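Local coordinates for catalase-3 (Neurospora crassa, PDB 4AJ9), which catalyses the heme-dependent breakdown of hydrogen peroxide to oxygen and water, which probably protects the cell from peroxide damage, at residues Val240-Val246 / Arg622-Pro626; Thr453-Phe459 / Leu671-Asp677; Ile461-Arg465 / Arg494-Leu499. The contacts are given in a common frame with arbitrary orientation. Residue numbers count along the deposited sequence, not the author numbering.

Contact 1 (Val240-Val246 / Arg622-Pro626); sequences VWEEAQV and RWGKP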
# COMPACT_ATOMS: atom_id res chain seq x y z
N VAL C 240 -20.97 -36.46 -7.31
CA VAL C 240 -22.23 -36.05 -7.93
C VAL C 240 -22.68 -34.74 -7.26
O VAL C 240 -22.27 -34.44 -6.14
CB VAL C 240 -23.32 -37.15 -7.85
CG1 VAL C 240 -22.86 -38.39 -8.62
CG2 VAL C 240 -23.65 -37.51 -6.40
N TRP C 241 -23.50 -33.96 -7.95
CA TRP C 241 -23.84 -32.62 -7.47
C TRP C 241 -24.50 -32.62 -6.08
O TRP C 241 -24.08 -31.86 -5.18
CB TRP C 241 -24.70 -31.86 -8.48
CG TRP C 241 -25.09 -30.49 -8.00
CD1 TRP C 241 -26.36 -30.00 -7.83
CD2 TRP C 241 -24.20 -29.44 -7.58
NE1 TRP C 241 -26.31 -28.71 -7.35
CE2 TRP C 241 -25.00 -28.35 -7.19
CE3 TRP C 241 -22.81 -29.32 -7.50
CZ2 TRP C 241 -24.45 -27.14 -6.74
CZ3 TRP C 241 -22.26 -28.13 -7.04
CH2 TRP C 241 -23.09 -27.05 -6.67
N GLU C 242 -25.50 -33.47 -5.89
CA GLU C 242 -26.20 -33.56 -4.62
C GLU C 242 -25.27 -33.90 -3.46
O GLU C 242 -25.53 -33.54 -2.32
CB GLU C 242 -27.38 -34.56 -4.70
CG GLU C 242 -27.04 -35.94 -5.22
CD GLU C 242 -27.15 -36.06 -6.74
OE1 GLU C 242 -26.99 -35.05 -7.45
OE2 GLU C 242 -27.37 -37.20 -7.22
N GLU C 243 -24.17 -34.61 -3.76
CA GLU C 243 -23.14 -34.94 -2.78
C GLU C 243 -22.26 -33.73 -2.50
O GLU C 243 -22.01 -33.36 -1.35
CB GLU C 243 -22.26 -36.05 -3.36
CG GLU C 243 -21.08 -36.49 -2.52
CD GLU C 243 -20.29 -37.59 -3.21
OE1 GLU C 243 -20.40 -37.70 -4.46
OE2 GLU C 243 -19.57 -38.35 -2.52
N ALA C 244 -21.76 -33.12 -3.58
CA ALA C 244 -20.88 -31.95 -3.49
C ALA C 244 -21.50 -30.83 -2.67
O ALA C 244 -20.80 -30.11 -1.96
CB ALA C 244 -20.52 -31.45 -4.89
N GLN C 245 -22.82 -30.69 -2.74
CA GLN C 245 -23.53 -29.64 -2.01
C GLN C 245 -23.50 -29.87 -0.50
O GLN C 245 -23.24 -28.95 0.26
CB GLN C 245 -24.97 -29.53 -2.47
CG GLN C 245 -25.13 -28.92 -3.84
CD GLN C 245 -26.55 -28.46 -4.04
OE1 GLN C 245 -27.47 -29.26 -4.03
NE2 GLN C 245 -26.73 -27.15 -4.19
N VAL C 246 -23.80 -31.09 -0.07
CA VAL C 246 -23.76 -31.41 1.35
C VAL C 246 -22.32 -31.29 1.86
O VAL C 246 -22.07 -30.79 2.95
CB VAL C 246 -24.31 -32.81 1.62
CG1 VAL C 246 -24.05 -33.23 3.06
CG2 VAL C 246 -25.82 -32.86 1.29
N ARG C 622 -27.19 -43.50 -2.39
CA ARG C 622 -27.74 -42.62 -3.42
C ARG C 622 -26.69 -41.87 -4.24
O ARG C 622 -26.93 -41.50 -5.38
CB ARG C 622 -28.72 -41.62 -2.81
CG ARG C 622 -30.13 -41.82 -3.29
CD ARG C 622 -30.94 -42.65 -2.33
NE ARG C 622 -31.61 -41.80 -1.36
CZ ARG C 622 -32.90 -41.87 -1.04
NH1 ARG C 622 -33.70 -42.75 -1.62
NH2 ARG C 622 -33.38 -41.03 -0.14
N TRP C 623 -25.54 -41.63 -3.63
CA TRP C 623 -24.45 -40.92 -4.29
C TRP C 623 -23.55 -41.87 -5.07
O TRP C 623 -22.48 -41.47 -5.55
CB TRP C 623 -23.66 -40.14 -3.24
CG TRP C 623 -24.50 -39.07 -2.59
CD1 TRP C 623 -25.66 -38.54 -3.06
CD2 TRP C 623 -24.23 -38.41 -1.35
NE1 TRP C 623 -26.14 -37.58 -2.20
CE2 TRP C 623 -25.28 -37.49 -1.13
CE3 TRP C 623 -23.21 -38.51 -0.39
CZ2 TRP C 623 -25.33 -36.66 -0.00
CZ3 TRP C 623 -23.27 -37.70 0.74
CH2 TRP C 623 -24.32 -36.78 0.91
N GLY C 624 -23.98 -43.12 -5.20
CA GLY C 624 -23.31 -44.09 -6.04
C GLY C 624 -22.07 -44.78 -5.48
O GLY C 624 -21.32 -45.41 -6.23
N LYS C 625 -21.84 -44.66 -4.18
CA LYS C 625 -20.67 -45.27 -3.55
C LYS C 625 -20.83 -46.78 -3.37
O LYS C 625 -21.96 -47.28 -3.24
CB LYS C 625 -20.41 -44.65 -2.16
CG LYS C 625 -20.26 -43.15 -2.15
CD LYS C 625 -20.00 -42.63 -0.73
CE LYS C 625 -20.06 -41.11 -0.69
NZ LYS C 625 -19.00 -40.52 -1.58
N PRO C 626 -19.72 -47.51 -3.38
CA PRO C 626 -19.75 -48.90 -2.89
C PRO C 626 -20.27 -48.89 -1.46
O PRO C 626 -19.70 -48.17 -0.63
CB PRO C 626 -18.28 -49.32 -2.89
CG PRO C 626 -17.58 -48.34 -3.75
CD PRO C 626 -18.36 -47.08 -3.76
O HOH W 1 -28.50 -38.99 -5.92
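Trp623 dominates this contact. It is the first residue to leave helix 612-622, and its indole lies against the start of helix 241-250. Glu243 sits over one face of the ring: its CB stands 3.9 Å from the centroid of the five-membered ring and 18° off the normal, a CH-pi contact in which the CB methylene of an acidic residue serves as an apolar surface. Val240 CG2 touches Trp623 CD1 at 4.0 Å and Val246 CB touches Trp623 CH2 at 4.0 Å, so valines meet both ends of the long bicyclic ring. Glu243 is extended (chi1 and chi2 both t), which carries its carboxylate past the indole to Lys625: NZ to OE2 is a very short 2.4 Å salt bridge. Glu243 OE1 accepts from Val240 N (3.2 Å), the backbone of the N-cap residue, and also pairs with Lys669. At the other side a water donates to Glu242 OE2 (2.5 Å) and Arg622 O (3.0 Å). Gly624, with phi 80°, suits the turn because glycine tolerates positive phi; it is the C-prime residue of a Schellman motif ending helix 612-622, and this helix end seats the C-terminal domain characteristic of long-chain catalases against the catalase core.

Contact 2 (Thr453-Phe459 / Leu671-Asp677); sequences TPVEQQF and LERFAVD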
# COMPACT_ATOMS: atom_id res chain seq x y z
N THR C 453 -20.08 -40.76 -21.53
CA THR C 453 -21.01 -41.88 -21.37
C THR C 453 -22.44 -41.36 -21.19
O THR C 453 -22.65 -40.17 -20.89
CB THR C 453 -20.65 -42.78 -20.16
OG1 THR C 453 -21.01 -42.13 -18.94
CG2 THR C 453 -19.16 -43.10 -20.15
N PRO C 454 -23.44 -42.23 -21.38
CA PRO C 454 -24.83 -41.79 -21.30
C PRO C 454 -25.21 -41.15 -19.96
O PRO C 454 -25.91 -40.14 -19.96
CB PRO C 454 -25.62 -43.09 -21.51
CG PRO C 454 -24.72 -43.92 -22.37
CD PRO C 454 -23.32 -43.61 -21.89
N VAL C 455 -24.79 -41.73 -18.84
CA VAL C 455 -25.13 -41.17 -17.53
C VAL C 455 -24.29 -39.92 -17.28
O VAL C 455 -24.73 -38.96 -16.64
CB VAL C 455 -24.89 -42.20 -16.41
CG1 VAL C 455 -25.08 -41.53 -15.04
CG2 VAL C 455 -25.84 -43.38 -16.57
N GLU C 456 -23.07 -39.94 -17.81
CA GLU C 456 -22.19 -38.78 -17.75
C GLU C 456 -22.82 -37.60 -18.49
O GLU C 456 -22.79 -36.47 -18.00
CB GLU C 456 -20.84 -39.14 -18.37
CG GLU C 456 -19.70 -38.27 -17.91
CD GLU C 456 -18.35 -38.86 -18.26
OE1 GLU C 456 -18.29 -39.71 -19.19
OE2 GLU C 456 -17.36 -38.48 -17.60
N GLN C 457 -23.40 -37.87 -19.65
CA GLN C 457 -24.14 -36.85 -20.39
C GLN C 457 -25.32 -36.38 -19.55
O GLN C 457 -25.68 -35.19 -19.56
CB GLN C 457 -24.64 -37.41 -21.73
CG GLN C 457 -23.55 -37.69 -22.75
CD GLN C 457 -24.12 -38.23 -24.06
OE1 GLN C 457 -25.19 -38.84 -24.06
NE2 GLN C 457 -23.42 -38.00 -25.17
N GLN C 458 -25.92 -37.30 -18.82
CA GLN C 458 -27.07 -36.94 -17.99
C GLN C 458 -26.64 -35.99 -16.88
O GLN C 458 -27.38 -35.07 -16.54
CB GLN C 458 -27.76 -38.19 -17.42
CG GLN C 458 -29.08 -37.89 -16.71
CD GLN C 458 -30.16 -37.39 -17.64
OE1 GLN C 458 -30.63 -38.12 -18.52
NE2 GLN C 458 -30.57 -36.14 -17.45
N PHE C 459 -25.45 -36.20 -16.32
CA PHE C 459 -24.94 -35.33 -15.27
C PHE C 459 -24.79 -33.90 -15.78
O PHE C 459 -25.14 -32.94 -15.09
CB PHE C 459 -23.60 -35.83 -14.73
CG PHE C 459 -23.71 -37.05 -13.86
CD1 PHE C 459 -24.86 -37.30 -13.13
CD2 PHE C 459 -22.66 -37.95 -13.76
CE1 PHE C 459 -24.95 -38.41 -12.32
CE2 PHE C 459 -22.76 -39.06 -12.96
CZ PHE C 459 -23.90 -39.29 -12.23
N LEU C 671 -22.98 -45.99 -11.58
CA LEU C 671 -23.85 -45.11 -12.35
C LEU C 671 -25.21 -45.71 -12.67
O LEU C 671 -26.09 -45.03 -13.21
CB LEU C 671 -23.16 -44.68 -13.65
CG LEU C 671 -21.83 -43.95 -13.49
CD1 LEU C 671 -21.27 -43.55 -14.86
CD2 LEU C 671 -22.00 -42.72 -12.60
N GLU C 672 -25.41 -46.98 -12.34
CA GLU C 672 -26.71 -47.60 -12.59
C GLU C 672 -27.76 -47.03 -11.66
O GLU C 672 -28.95 -47.24 -11.86
CB GLU C 672 -26.65 -49.12 -12.46
CG GLU C 672 -25.65 -49.63 -11.45
CD GLU C 672 -24.24 -49.69 -12.01
OE1 GLU C 672 -24.03 -50.42 -13.00
OE2 GLU C 672 -23.35 -49.00 -11.47
N ARG C 673 -27.31 -46.28 -10.65
CA ARG C 673 -28.21 -45.75 -9.62
C ARG C 673 -28.79 -44.39 -9.98
O ARG C 673 -29.51 -43.78 -9.19
CB ARG C 673 -27.49 -45.66 -8.28
CG ARG C 673 -26.96 -46.99 -7.80
CD ARG C 673 -26.36 -46.89 -6.40
NE ARG C 673 -25.53 -48.06 -6.14
CZ ARG C 673 -24.56 -48.11 -5.24
NH1 ARG C 673 -24.30 -47.06 -4.48
NH2 ARG C 673 -23.86 -49.23 -5.09
N PHE C 674 -28.48 -43.92 -11.19
CA PHE C 674 -28.93 -42.61 -11.63
C PHE C 674 -29.85 -42.68 -12.84
O PHE C 674 -29.45 -43.18 -13.90
CB PHE C 674 -27.73 -41.72 -11.92
CG PHE C 674 -26.84 -41.54 -10.73
CD1 PHE C 674 -25.85 -42.46 -10.45
CD2 PHE C 674 -27.05 -40.49 -9.85
CE1 PHE C 674 -25.04 -42.32 -9.34
CE2 PHE C 674 -26.24 -40.35 -8.73
CZ PHE C 674 -25.24 -41.26 -8.48
N ALA C 675 -31.06 -42.17 -12.68
CA ALA C 675 -32.06 -42.16 -13.74
C ALA C 675 -31.63 -41.29 -14.93
O ALA C 675 -31.16 -40.17 -14.75
CB ALA C 675 -33.40 -41.66 -13.20
N VAL C 676 -31.80 -41.82 -16.13
CA VAL C 676 -31.56 -41.07 -17.36
C VAL C 676 -32.91 -40.69 -17.96
O VAL C 676 -33.89 -41.40 -17.77
CB VAL C 676 -30.76 -41.88 -18.39
CG1 VAL C 676 -30.70 -41.15 -19.71
CG2 VAL C 676 -29.36 -42.14 -17.87
N ASP C 677 -32.96 -39.55 -18.67
CA ASP C 677 -34.21 -39.07 -19.24
C ASP C 677 -34.84 -40.17 -20.09
O ASP C 677 -34.16 -40.78 -20.90
CB ASP C 677 -33.96 -37.83 -20.10
CG ASP C 677 -33.58 -36.63 -19.26
OD1 ASP C 677 -34.20 -36.44 -18.20
OD2 ASP C 677 -32.64 -35.89 -19.66
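Gln458 bends its side chain (chi1 t, chi2 p) so that its amide faces the chain at Asp677: OE1 accepts from Asp677 N at 2.7 Å and NE2 donates to Asp677 OD2 at 3.0 Å. An amide suits this place because it can do both at once; the aspartate itself is also bound in salt bridges to Arg494 and Arg465. One turn earlier on the helix, Val455 (chi1 t) spreads its methyls, CG1 meeting Leu671 CB at 3.9 Å and CG2 meeting Val676 CG2 at 4.0 Å, a compact branched residue. Phe459, chi1 m, swings its ring forward although its CA-to-CB bond points sideways. Its edge meets the face of Phe674 in a T-shaped pair, centroids 5.2 Å apart and planes at 83°, while Phe459 CE2 touches Leu671 CD2 at 3.8 Å. Thr453, chi1 p, turns OG1 to accept from Glu456 N (3.2 Å), and Glu456 OE1 accepts from Thr453 N (3.1 Å): a capping box opening helix 454-468, against which the C-terminal tail of this long-chain catalase packs.

Contact 3 (Ile461-Arg465 / Arg494-Leu499); sequences INAIR and RVAVAL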
# COMPACT_ATOMS: atom_id res chain seq x y z
N ILE C 461 -26.43 -32.51 -18.33
CA ILE C 461 -27.77 -31.96 -18.53
C ILE C 461 -28.43 -31.55 -17.21
O ILE C 461 -29.05 -30.50 -17.10
CB ILE C 461 -28.67 -32.97 -19.28
CG1 ILE C 461 -28.40 -32.89 -20.79
CG2 ILE C 461 -30.14 -32.71 -18.99
CD1 ILE C 461 -28.84 -34.12 -21.55
N ASN C 462 -28.30 -32.42 -16.21
CA ASN C 462 -28.87 -32.17 -14.89
C ASN C 462 -28.21 -30.99 -14.18
O ASN C 462 -28.87 -30.28 -13.42
CB ASN C 462 -28.81 -33.42 -14.02
CG ASN C 462 -29.83 -34.47 -14.45
OD1 ASN C 462 -30.70 -34.20 -15.28
ND2 ASN C 462 -29.74 -35.65 -13.88
N ALA C 463 -26.92 -30.79 -14.41
CA ALA C 463 -26.23 -29.64 -13.85
C ALA C 463 -26.76 -28.36 -14.52
O ALA C 463 -27.03 -27.36 -13.85
CB ALA C 463 -24.72 -29.78 -14.04
N ILE C 464 -26.92 -28.41 -15.84
CA ILE C 464 -27.47 -27.26 -16.55
C ILE C 464 -28.90 -26.98 -16.11
O ILE C 464 -29.28 -25.83 -15.90
CB ILE C 464 -27.43 -27.46 -18.08
CG1 ILE C 464 -25.98 -27.64 -18.55
CG2 ILE C 464 -28.10 -26.28 -18.79
CD1 ILE C 464 -25.84 -28.02 -20.06
N ARG C 465 -29.70 -28.05 -15.95
CA ARG C 465 -31.05 -27.90 -15.41
C ARG C 465 -31.04 -27.23 -14.03
O ARG C 465 -31.81 -26.31 -13.76
CB ARG C 465 -31.75 -29.26 -15.28
CG ARG C 465 -32.18 -29.90 -16.60
CD ARG C 465 -32.63 -31.36 -16.37
NE ARG C 465 -33.37 -31.91 -17.50
CZ ARG C 465 -33.68 -33.20 -17.65
NH1 ARG C 465 -33.29 -34.10 -16.74
NH2 ARG C 465 -34.37 -33.60 -18.71
N ARG C 494 -33.97 -31.57 -23.48
CA ARG C 494 -33.93 -32.12 -22.14
C ARG C 494 -33.80 -31.04 -21.07
O ARG C 494 -34.44 -31.11 -20.02
CB ARG C 494 -32.83 -33.19 -22.05
CG ARG C 494 -33.21 -34.45 -22.82
CD ARG C 494 -32.02 -35.26 -23.26
NE ARG C 494 -31.44 -36.03 -22.17
CZ ARG C 494 -30.40 -36.85 -22.31
NH1 ARG C 494 -29.82 -37.00 -23.50
NH2 ARG C 494 -29.93 -37.52 -21.27
N VAL C 495 -33.00 -30.01 -21.34
CA VAL C 495 -32.89 -28.86 -20.44
C VAL C 495 -34.20 -28.07 -20.41
O VAL C 495 -34.69 -27.71 -19.34
CB VAL C 495 -31.72 -27.93 -20.83
CG1 VAL C 495 -31.81 -26.59 -20.08
CG2 VAL C 495 -30.37 -28.62 -20.58
N ALA C 496 -34.76 -27.81 -21.58
CA ALA C 496 -36.01 -27.07 -21.69
C ALA C 496 -37.09 -27.65 -20.78
O ALA C 496 -37.88 -26.91 -20.19
CB ALA C 496 -36.50 -27.03 -23.14
N VAL C 497 -37.12 -28.97 -20.66
CA VAL C 497 -38.13 -29.61 -19.81
C VAL C 497 -38.11 -29.03 -18.41
O VAL C 497 -39.14 -28.63 -17.87
CB VAL C 497 -37.93 -31.13 -19.72
CG1 VAL C 497 -38.83 -31.71 -18.62
CG2 VAL C 497 -38.23 -31.78 -21.06
N ALA C 498 -36.92 -28.96 -17.82
CA ALA C 498 -36.75 -28.46 -16.46
C ALA C 498 -37.22 -27.02 -16.29
O ALA C 498 -37.76 -26.65 -15.24
CB ALA C 498 -35.28 -28.60 -16.02
N LEU C 499 -37.01 -26.21 -17.32
CA LEU C 499 -37.31 -24.78 -17.27
C LEU C 499 -38.76 -24.48 -17.67
O LEU C 499 -39.19 -23.34 -17.64
CB LEU C 499 -36.36 -24.04 -18.20
CG LEU C 499 -34.88 -24.36 -17.98
CD1 LEU C 499 -34.00 -23.59 -18.96
CD2 LEU C 499 -34.49 -24.04 -16.54
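Two helices of the helical domain, 454-468 and 489-499, pack here in a largely buried contact at the interface with a second subunit. Their local axes approach to 9.1 Å and run roughly in the same direction, crossing at -31°. Arg465 lies along the gap: its CG rests 3.4 Å from Ala498 CB, where a small methyl lets the chains come close, and its NE and NH2 both donate to Arg494 O, at 2.9 and 2.8 Å. A guanidinium suits this forked bond to one carbonyl, and Arg465 NH1 reaches back to Asn462 OD1 at 3.0 Å. This is the helical domain of the catalase fold, in which helix 474-487 intervenes in sequence and lends Leu481 and Leu484 to the cluster around Val495. There Ile464 CG2 meets Val495 CG2 at 3.7 Å, branched apolar residues filling the space between helices. Ile461 CD1 sits over a face of the Arg494 guanidinium, 3.2 Å from CZ, while that group pairs with Asp677 and Asp490.

Contact 1 and contact 2 interleave along the chain, whereas contact 3 is nested within the loop that each of them closes. Helix 454-468 belongs to both contact 2 and contact 3, and all three lie on the same side of the chain's centre. Centres of contacts 1 and 2, and of 2 and 3, are 13 Å apart; those of 1 and 3 are 19 Å apart without touching. Contact 2 therefore bridges the others: Arg673 NH1 meets Lys625 O at 2.7 Å, a probable hydrogen bond, and Asp677 OD2 meets Arg494 NE at 2.8 Å, a salt bridge. Catalase core, helical region and C-terminal domain are thus joined where each contact also meets a second subunit, away from the heme.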